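Long-range contact in BG505 sosip-t33-31a (PDB 7L85), which forms one component of a designed two-component tetrahedral nanoparticle, built on a CutA1-like scaffold, that presents BG505 SOSIP trimers of HIV Env: residues Lys18-Ala22 with Val72-His76. Residue numbers count along the deposited sequence, not the author numbering.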
ATOM      1  N   LYS B  18       4.727   3.997 -37.645  1.00 19.30           N
ATOM      2  CA  LYS B  18       4.176   3.798 -38.959  1.00 18.32           C
ATOM      3  C   LYS B  18       5.116   4.310 -40.026  1.00 18.99           C
ATOM      4  O   LYS B  18       5.382   3.606 -41.003  1.00 20.87           O
ATOM      5  CB  LYS B  18       2.860   4.527 -39.039  1.00 20.63           C
ATOM      6  CG  LYS B  18       2.071   4.369 -40.284  1.00 21.65           C
ATOM      7  CD  LYS B  18       0.744   5.101 -40.109  1.00 27.10           C
ATOM      8  CE  LYS B  18      -0.161   4.958 -41.303  1.00 32.87           C
ATOM      9  NZ  LYS B  18      -1.480   5.608 -41.082  1.00 35.67           N
ATOM     10  N   ILE B  19       5.661   5.506 -39.832  1.00 18.49           N
ATOM     11  CA  ILE B  19       6.561   6.044 -40.817  1.00 17.59           C
ATOM     12  C   ILE B  19       7.863   5.322 -40.798  1.00 18.45           C
ATOM     13  O   ILE B  19       8.364   4.940 -41.847  1.00 20.24           O
ATOM     14  CB  ILE B  19       6.821   7.535 -40.633  1.00 17.10           C
ATOM     15  CG1 ILE B  19       5.557   8.284 -40.904  1.00 18.86           C
ATOM     16  CG2 ILE B  19       7.950   7.989 -41.571  1.00 18.99           C
ATOM     17  CD1 ILE B  19       5.592   9.717 -40.518  1.00 19.87           C
ATOM     18  N   ALA B  20       8.436   5.111 -39.631  1.00 18.54           N
ATOM     19  CA  ALA B  20       9.715   4.462 -39.595  1.00 17.61           C
ATOM     20  C   ALA B  20       9.663   3.100 -40.216  1.00 18.53           C
ATOM     21  O   ALA B  20      10.582   2.703 -40.935  1.00 20.62           O
ATOM     22  CB  ALA B  20      10.163   4.337 -38.172  1.00 18.17           C
ATOM     23  N   HIS B  21       8.582   2.379 -39.989  1.00 19.70           N
ATOM     24  CA  HIS B  21       8.498   1.070 -40.537  1.00 19.02           C
ATOM     25  C   HIS B  21       8.357   1.169 -42.021  1.00 20.20           C
ATOM     26  O   HIS B  21       9.031   0.455 -42.752  1.00 21.99           O
ATOM     27  CB  HIS B  21       7.348   0.295 -39.938  1.00 20.47           C
ATOM     28  CG  HIS B  21       7.398  -1.092 -40.314  1.00 21.63           C
ATOM     29  ND1 HIS B  21       6.721  -1.615 -41.379  1.00 22.44           N
ATOM     30  CD2 HIS B  21       8.104  -2.089 -39.783  1.00 20.86           C
ATOM     31  CE1 HIS B  21       7.005  -2.886 -41.472  1.00 22.69           C
ATOM     32  NE2 HIS B  21       7.854  -3.187 -40.515  1.00 22.39           N
ATOM     33  N   ALA B  22       7.498   2.052 -42.512  1.00 20.61           N
ATOM     34  CA  ALA B  22       7.332   2.136 -43.940  1.00 19.47           C
ATOM     35  C   ALA B  22       8.608   2.520 -44.648  1.00 21.05           C
ATOM     36  O   ALA B  22       8.928   1.972 -45.696  1.00 23.64           O
ATOM     37  CB  ALA B  22       6.283   3.158 -44.272  1.00 20.91           C
ATOM     38  N   VAL B  72       6.541  10.283 -46.906  1.00 24.33           N
ATOM     39  CA  VAL B  72       6.273  10.830 -45.608  1.00 23.22           C
ATOM     40  C   VAL B  72       5.086  11.750 -45.705  1.00 23.90           C
ATOM     41  O   VAL B  72       4.199  11.703 -44.867  1.00 25.21           O
ATOM     42  CB  VAL B  72       7.485  11.542 -45.042  1.00 21.78           C
ATOM     43  CG1 VAL B  72       7.127  12.240 -43.745  1.00 22.35           C
ATOM     44  CG2 VAL B  72       8.562  10.543 -44.806  1.00 22.38           C
ATOM     45  N   LYS B  73       5.004  12.585 -46.729  1.00 24.91           N
ATOM     46  CA  LYS B  73       3.839  13.448 -46.815  1.00 24.38           C
ATOM     47  C   LYS B  73       2.550  12.644 -46.822  1.00 24.97           C
ATOM     48  O   LYS B  73       1.571  13.052 -46.208  1.00 27.01           O
ATOM     49  CB  LYS B  73       3.896  14.328 -48.051  1.00 26.44           C
ATOM     50  CG  LYS B  73       4.894  15.476 -47.970  1.00 27.50           C
ATOM     51  CD  LYS B  73       4.806  16.409 -49.156  1.00 31.60           C
ATOM     52  CE  LYS B  73       5.399  15.784 -50.390  1.00 34.41           C
ATOM     53  NZ  LYS B  73       5.453  16.723 -51.541  1.00 38.63           N
ATOM     54  N   GLU B  74       2.537  11.499 -47.490  1.00 25.43           N
ATOM     55  CA  GLU B  74       1.347  10.661 -47.518  1.00 24.68           C
ATOM     56  C   GLU B  74       0.960  10.103 -46.155  1.00 25.16           C
ATOM     57  O   GLU B  74      -0.223   9.954 -45.859  1.00 26.28           O
ATOM     58  CB  GLU B  74       1.552   9.484 -48.456  1.00 25.45           C
ATOM     59  CG  GLU B  74       1.606   9.844 -49.903  1.00 28.18           C
ATOM     60  CD  GLU B  74       1.963   8.681 -50.771  1.00 32.34           C
ATOM     61  OE1 GLU B  74       2.276   7.632 -50.241  1.00 30.16           O
ATOM     62  OE2 GLU B  74       1.924   8.829 -51.969  1.00 33.19           O
ATOM     63  N   LEU B  75       1.944   9.757 -45.336  1.00 24.94           N
ATOM     64  CA  LEU B  75       1.675   9.147 -44.040  1.00 23.30           C
ATOM     65  C   LEU B  75       1.511  10.117 -42.877  1.00 24.45           C
ATOM     66  O   LEU B  75       0.760   9.856 -41.939  1.00 26.85           O
ATOM     67  CB  LEU B  75       2.853   8.248 -43.696  1.00 23.08           C
ATOM     68  CG  LEU B  75       3.134   7.076 -44.626  1.00 24.55           C
ATOM     69  CD1 LEU B  75       4.428   6.450 -44.233  1.00 23.33           C
ATOM     70  CD2 LEU B  75       2.073   6.058 -44.519  1.00 26.34           C
ATOM     71  N   HIS B  76       2.262  11.220 -42.945  1.00 24.02           N
ATOM     72  CA  HIS B  76       2.361  12.198 -41.829  1.00 23.65           C
ATOM     73  C   HIS B  76       1.110  13.080 -41.814  1.00 25.77           C
ATOM     74  O   HIS B  76       0.778  13.649 -42.873  1.00 27.62           O
ATOM     75  CB  HIS B  76       3.641  13.029 -41.971  1.00 24.81           C
ATOM     76  CG  HIS B  76       4.002  13.790 -40.741  1.00 25.12           C
ATOM     77  ND1 HIS B  76       3.927  13.230 -39.480  1.00 23.80           N
ATOM     78  CD2 HIS B  76       4.439  15.056 -40.570  1.00 27.78           C
ATOM     79  CE1 HIS B  76       4.302  14.120 -38.586  1.00 23.29           C
ATOM     80  NE2 HIS B  76       4.622  15.248 -39.228  1.00 26.20           N
TER
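Two helices of the ferredoxin-like fold of the CutA1 family, 13-25 and 65-75, lie side by side on the antiparallel sheet, and here the middle of the first meets the C-terminal end of the second. The junction is almost wholly apolar and buries 271 Å². I19 and L75, whose CA atoms are 6.6 Å apart, give up the most surface: I19 CG1 lies 3.9 Å from L75 CB. L75, long and branched, can meet I19, A22 and K18 at once. A branched aliphatic side chain suits I19, which spreads over several neighbours: its CG2 comes within 4.2 Å of CG2 of V72, and the residue also rests on V10 of strand 3-10. V72, compact and branched, likewise touches I8, so both helices cover the same strand. One turn after K18, A22 offers only a methyl, letting L75 come close, with A22 CB 3.8 Å from L75 CD1. At the exposed margin, K18 extends with all four chi angles t, so that its aliphatic chain flanks the leucine, K18 CE to L75 CD2 being 4.1 Å; it also packs on the T33-31B chain. On the side of helix 13-25 away from L75, A20 packs on I41 and H21 on V48 of a second copy of this protein. H76 still donates its amide in a helical bond, N to V72 O at 2.8 Å, but its psi of 128° turns the chain out of helix 65-75. Its ring stacks with Y78, and I19 approaches it obliquely, CD1 standing 4.0 Å from H76 ND1.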